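Local atomic coordinates of high-potential iron-sulfur protein (Rhodoferax fermentans, PDB entry 1HLQ), a protein that carries electrons in photosynthetic electron transport through a high-potential [4Fe-4S] cluster. Residues A[31-34]-A[35-38]; A[10-14]-A[15-19]. All coordinates share one frame; numbering follows the deposited sequence.

Contact 1: A[31-34]-A[35-38]; sequences KHTK and DQSC. With SF4 (iron/sulfur cluster), chain G; SO4 (sulfate ion), chain D.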
loop_
_atom_site.group_PDB
_atom_site.type_symbol
_atom_site.label_atom_id
_atom_site.label_comp_id
_atom_site.label_asym_id
_atom_site.label_seq_id
_atom_site.Cartn_x
_atom_site.Cartn_y
_atom_site.Cartn_z
ATOM N N LYS A 31 -8.989 17.817 -4.311
ATOM C CA LYS A 31 -8.508 18.313 -3.029
ATOM C C LYS A 31 -6.983 18.413 -2.969
ATOM O O LYS A 31 -6.396 18.891 -1.973
ATOM C CB LYS A 31 -9.049 17.434 -1.905
ATOM C CG LYS A 31 -10.577 17.551 -1.802
ATOM C CD LYS A 31 -11.117 16.675 -0.694
ATOM C CE LYS A 31 -12.629 16.758 -0.544
ATOM N NZ LYS A 31 -13.056 17.815 0.396
ATOM N N HIS A 32 -6.297 18.002 -4.038
ATOM C CA HIS A 32 -4.852 18.178 -4.111
ATOM C C HIS A 32 -4.538 19.671 -4.111
ATOM O O HIS A 32 -5.228 20.472 -4.731
ATOM C CB HIS A 32 -4.325 17.595 -5.426
ATOM C CG HIS A 32 -3.003 18.123 -5.869
ATOM N ND1 HIS A 32 -1.785 17.545 -5.605
ATOM C CD2 HIS A 32 -2.750 19.260 -6.579
ATOM C CE1 HIS A 32 -0.833 18.323 -6.131
ATOM N NE2 HIS A 32 -1.404 19.372 -6.713
ATOM N N THR A 33 -3.404 20.040 -3.531
ATOM C CA THR A 33 -2.850 21.370 -3.715
ATOM C C THR A 33 -1.337 21.197 -3.873
ATOM O O THR A 33 -0.802 20.199 -3.382
ATOM C CB THR A 33 -3.044 22.440 -2.639
ATOM O OG1 THR A 33 -2.276 22.125 -1.483
ATOM C CG2 THR A 33 -4.507 22.597 -2.265
ATOM N N LYS A 34 -0.634 22.206 -4.396
ATOM C CA LYS A 34 0.825 22.088 -4.530
ATOM C C LYS A 34 1.526 22.235 -3.196
ATOM O O LYS A 34 2.750 22.028 -3.113
ATOM C CB LYS A 34 1.493 22.887 -5.637
ATOM C CG LYS A 34 1.332 24.388 -5.586
ATOM C CD LYS A 34 1.571 25.018 -6.955
ATOM C CE LYS A 34 3.023 25.376 -7.193
ATOM N NZ LYS A 34 3.155 26.573 -8.087
ATOM N N ASP A 35 0.812 22.485 -2.095
ATOM C CA ASP A 35 1.355 22.445 -0.761
ATOM C C ASP A 35 1.549 20.988 -0.313
ATOM O O ASP A 35 2.240 20.711 0.663
ATOM C CB ASP A 35 0.505 23.148 0.298
ATOM C CG ASP A 35 0.764 24.646 0.302
ATOM O OD1 ASP A 35 -0.231 25.391 0.256
ATOM O OD2 ASP A 35 1.968 24.994 0.346
ATOM N N GLN A 36 0.882 20.063 -0.991
ATOM C CA GLN A 36 0.993 18.644 -0.712
ATOM C C GLN A 36 2.109 18.063 -1.592
ATOM O O GLN A 36 2.025 18.078 -2.798
ATOM C CB GLN A 36 -0.321 17.924 -1.008
ATOM C CG GLN A 36 -1.504 18.479 -0.239
ATOM C CD GLN A 36 -2.801 17.774 -0.579
ATOM O OE1 GLN A 36 -2.875 16.834 -1.357
ATOM N NE2 GLN A 36 -3.906 18.245 -0.004
ATOM N N SER A 37 3.100 17.486 -0.935
ATOM C CA SER A 37 4.147 16.769 -1.657
ATOM C C SER A 37 4.668 15.692 -0.722
ATOM O O SER A 37 4.430 15.711 0.479
ATOM C CB SER A 37 5.263 17.684 -2.158
ATOM O OG SER A 37 5.871 18.282 -1.027
ATOM N N CYS A 38 5.500 14.788 -1.240
ATOM C CA CYS A 38 6.087 13.769 -0.365
ATOM C C CYS A 38 6.864 14.428 0.761
ATOM O O CYS A 38 6.802 13.980 1.902
ATOM C CB CYS A 38 6.969 12.821 -1.167
ATOM S SG CYS A 38 6.118 11.972 -2.516
HETATM FE FE1 SF4 G . 4.614 10.673 -1.395
HETATM FE FE2 SF4 G . 3.127 10.395 0.893
HETATM FE FE3 SF4 G . 4.340 8.253 -0.224
HETATM FE FE4 SF4 G . 2.233 9.416 -1.456
HETATM S S1 SF4 G . 2.162 8.392 0.609
HETATM S S2 SF4 G . 4.216 8.768 -2.504
HETATM S S3 SF4 G . 2.533 11.644 -0.964
HETATM S S4 SF4 G . 5.449 10.035 0.660
HETATM S S SO4 D . -2.545 24.892 -5.863
HETATM O O1 SO4 D . -1.980 23.633 -6.447
HETATM O O2 SO4 D . -4.017 24.730 -5.688
HETATM O O3 SO4 D . -2.209 26.003 -6.815
HETATM O O4 SO4 D . -1.912 25.166 -4.533
#
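Backbone and side-chain hydrogen bonds fold Thr33 onto Asp35 and Gln36. The backbone bond runs from Gln36 N to Thr33 O at 2.9 Å, with an N-H...O angle of 157°, the donor standing above the carbonyl plane rather than in it. It closes a type I beta turn from Thr33 to Gln36. Thr33 adds its hydroxyl: with OG1 set between the backbone N and the carbonyl carbon (chi1 70°), the oxygen takes the Asp35 N-H, OG1 to N 3.2 Å. This is an ST turn at the head of the beta turn, and it brings Thr33 OG1 within 3.5 Å of Asp35 CB.

The Gln36 side chain runs back alongside the Thr33 backbone, its CB 3.3 Å from Thr33 O, and its extended course beyond CG carries the amide back to Lys31 and His32. NE2 makes a weak bond to Lys31 O (3.2 Å, N-H...O angle only 121°). OE1 lies 3.6 Å from His32 CA and accepts a hydrogen bond from Trp67 NE1, whose ring also meets that of His32 edge-to-face. Cutting Gln36 back to an alanine here removes the amide, which would probably leave the Trp67 indole N-H without this acceptor and a gap beside the Thr33 backbone.

A sulfate, probably from the crystallisation liquor, is bound at the turn: its O1 accepts a hydrogen bond from Lys34 N at 2.8 Å and O4 a weak one, while Lys26 NZ supplies a further bond.

Metal coordination lies at the far end of 35-38. Cys38 SG binds iron FE1 of the cluster at 2.3 Å, one of four cysteine ligands with Cys41, Cys54 and Cys68. Between turn and ligand, the backbone N of Ser37 and the carbonyl of Asp35 both engage Thr40 OG1.

Contact 2: A[10-14]-A[15-19]; sequences ANAKS and LGYVA
Main-chain hydrogen bonds between Ala12 and Tyr17 and between Lys13 and Gly16 end the helix that holds Ala12 and Lys13. Tyr17 N reaches back to Ala12 O at 3.0 Å, with an N-H...O angle of 166°. Gly16 N reaches Lys13 O at 3.2 Å. Both are nearly straight at hydrogen, yet both donors sit above the plane of the carbonyl they meet. Leu15 N divides itself between Asn11 O and Ala12 O, weakly in each case. Ala12 O therefore receives two N-H groups, a well-aligned one from Tyr17 and a weak one from Leu15.

The paired bonds, Tyr17 to Ala12 enclosing the Gly16 to Lys13 bond, define a Schellman motif. Gly16 is its C-prime residue, and its positive phi of 59° reverses the backbone twist so that the chain leaves the helix towards the loop. Glycine adopts this conformation without the steric cost that a side chain would bring.

Apolar packing follows the turn. Ala12 CB meets Tyr17 CB at 3.9 Å, and the same methyl lies obliquely to the tyrosine ring. The ring itself heads off from the helix: with CG anti to the backbone N (chi1 173°), it reaches the iron-sulfur cluster, which it touches as part of the pocket. Its hydroxyl is hydrogen-bonded to Val63 N, and Phe57 meets the ring with the two planes inclined to each other. Leu15 lays CG against the Asn11 carbonyl oxygen, 3.8 Å from CG to O. The Leu15 side chain also comes within about 4 Å of that of the cluster ligand Cys68 and touches Phe57, while Ala72 of the second subunit packs against it.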
loop_
_atom_site.group_PDB
_atom_site.type_symbol
_atom_site.label_atom_id
_atom_site.label_comp_id
_atom_site.label_asym_id
_atom_site.label_seq_id
_atom_site.Cartn_x
_atom_site.Cartn_y
_atom_site.Cartn_z
ATOM N N ALA A 10 2.252 -0.170 -11.580
ATOM C CA ALA A 10 0.863 -0.425 -11.230
ATOM C C ALA A 10 0.454 0.203 -9.901
ATOM O O ALA A 10 -0.627 0.814 -9.834
ATOM C CB ALA A 10 0.586 -1.927 -11.163
ATOM N N ASN A 11 1.296 0.075 -8.889
ATOM C CA ASN A 11 0.947 0.645 -7.592
ATOM C C ASN A 11 0.948 2.166 -7.648
ATOM O O ASN A 11 0.141 2.807 -6.975
ATOM C CB ASN A 11 1.790 0.080 -6.471
ATOM C CG ASN A 11 3.281 0.209 -6.581
ATOM O OD1 ASN A 11 3.802 0.807 -7.529
ATOM N ND2 ASN A 11 3.994 -0.378 -5.628
ATOM N N ALA A 12 1.822 2.733 -8.470
ATOM C CA ALA A 12 1.848 4.187 -8.643
ATOM C C ALA A 12 0.560 4.650 -9.314
ATOM O O ALA A 12 -0.109 5.594 -8.856
ATOM C CB ALA A 12 3.064 4.561 -9.481
ATOM N N LYS A 13 0.148 4.002 -10.404
ATOM C CA LYS A 13 -1.065 4.374 -11.114
ATOM C C LYS A 13 -2.295 4.267 -10.202
ATOM O O LYS A 13 -3.202 5.107 -10.209
ATOM C CB LYS A 13 -1.297 3.535 -12.371
ATOM C CG LYS A 13 -0.296 3.809 -13.489
ATOM C CD LYS A 13 -0.724 3.030 -14.733
ATOM C CE LYS A 13 0.107 3.386 -15.947
ATOM N NZ LYS A 13 -0.092 2.413 -17.061
ATOM N N SER A 14 -2.332 3.258 -9.341
ATOM C CA SER A 14 -3.456 3.077 -8.416
ATOM C C SER A 14 -3.598 4.258 -7.462
ATOM O O SER A 14 -4.720 4.535 -7.024
ATOM C CB SER A 14 -3.253 1.765 -7.662
ATOM O OG SER A 14 -4.395 1.440 -6.885
ATOM N N LEU A 15 -2.496 4.915 -7.127
ATOM C CA LEU A 15 -2.502 6.038 -6.209
ATOM C C LEU A 15 -2.323 7.386 -6.886
ATOM O O LEU A 15 -2.129 8.416 -6.226
ATOM C CB LEU A 15 -1.396 5.852 -5.161
ATOM C CG LEU A 15 -1.607 4.705 -4.168
ATOM C CD1 LEU A 15 -0.353 4.394 -3.390
ATOM C CD2 LEU A 15 -2.742 5.066 -3.215
ATOM N N GLY A 16 -2.358 7.431 -8.216
ATOM C CA GLY A 16 -2.150 8.677 -8.948
ATOM C C GLY A 16 -0.802 9.309 -8.653
ATOM O O GLY A 16 -0.659 10.532 -8.658
ATOM N N TYR A 17 0.224 8.499 -8.363
ATOM C CA TYR A 17 1.525 9.055 -8.033
ATOM C C TYR A 17 2.141 9.817 -9.201
ATOM O O TYR A 17 2.152 9.368 -10.341
ATOM C CB TYR A 17 2.500 7.928 -7.641
ATOM C CG TYR A 17 3.921 8.419 -7.449
ATOM C CD1 TYR A 17 4.366 8.982 -6.268
ATOM C CD2 TYR A 17 4.847 8.287 -8.484
ATOM C CE1 TYR A 17 5.657 9.467 -6.145
ATOM C CE2 TYR A 17 6.142 8.755 -8.378
ATOM C CZ TYR A 17 6.552 9.318 -7.188
ATOM O OH TYR A 17 7.841 9.786 -7.038
ATOM N N VAL A 18 2.701 10.974 -8.853
ATOM C CA VAL A 18 3.460 11.772 -9.812
ATOM C C VAL A 18 4.771 12.135 -9.126
ATOM O O VAL A 18 4.828 12.400 -7.925
ATOM C CB VAL A 18 2.750 13.031 -10.326
ATOM C CG1 VAL A 18 1.665 12.679 -11.335
ATOM C CG2 VAL A 18 2.208 13.844 -9.171
ATOM N N ALA A 19 5.846 12.229 -9.926
ATOM C CA ALA A 19 7.127 12.622 -9.395
ATOM C C ALA A 19 7.211 14.119 -9.113
ATOM O O ALA A 19 8.123 14.524 -8.395
ATOM C CB ALA A 19 8.266 12.234 -10.326
#

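In the fold
Contact 2 comes earlier in the chain than contact 1, and their centres are 15 Å apart with nearest atoms about 4 Å apart, without touching. Both are partly buried local turns that lead to the cluster, but by different means: 31-38 ends in a cysteine that coordinates iron, whereas 10-19 contributes a tyrosine that touches the cluster without being a ligand. Their chemistry differs accordingly. Contact 1 combines a backbone turn bond with polar side chains (Thr33 hydroxyl, Gln36 amide) and presents an exposed edge to sulfate; contact 2 is a helix terminus held by main-chain bonds, with buried alanine, leucine and tyrosine packing. The second subunit reaches both, and the third touches the helix of contact 2.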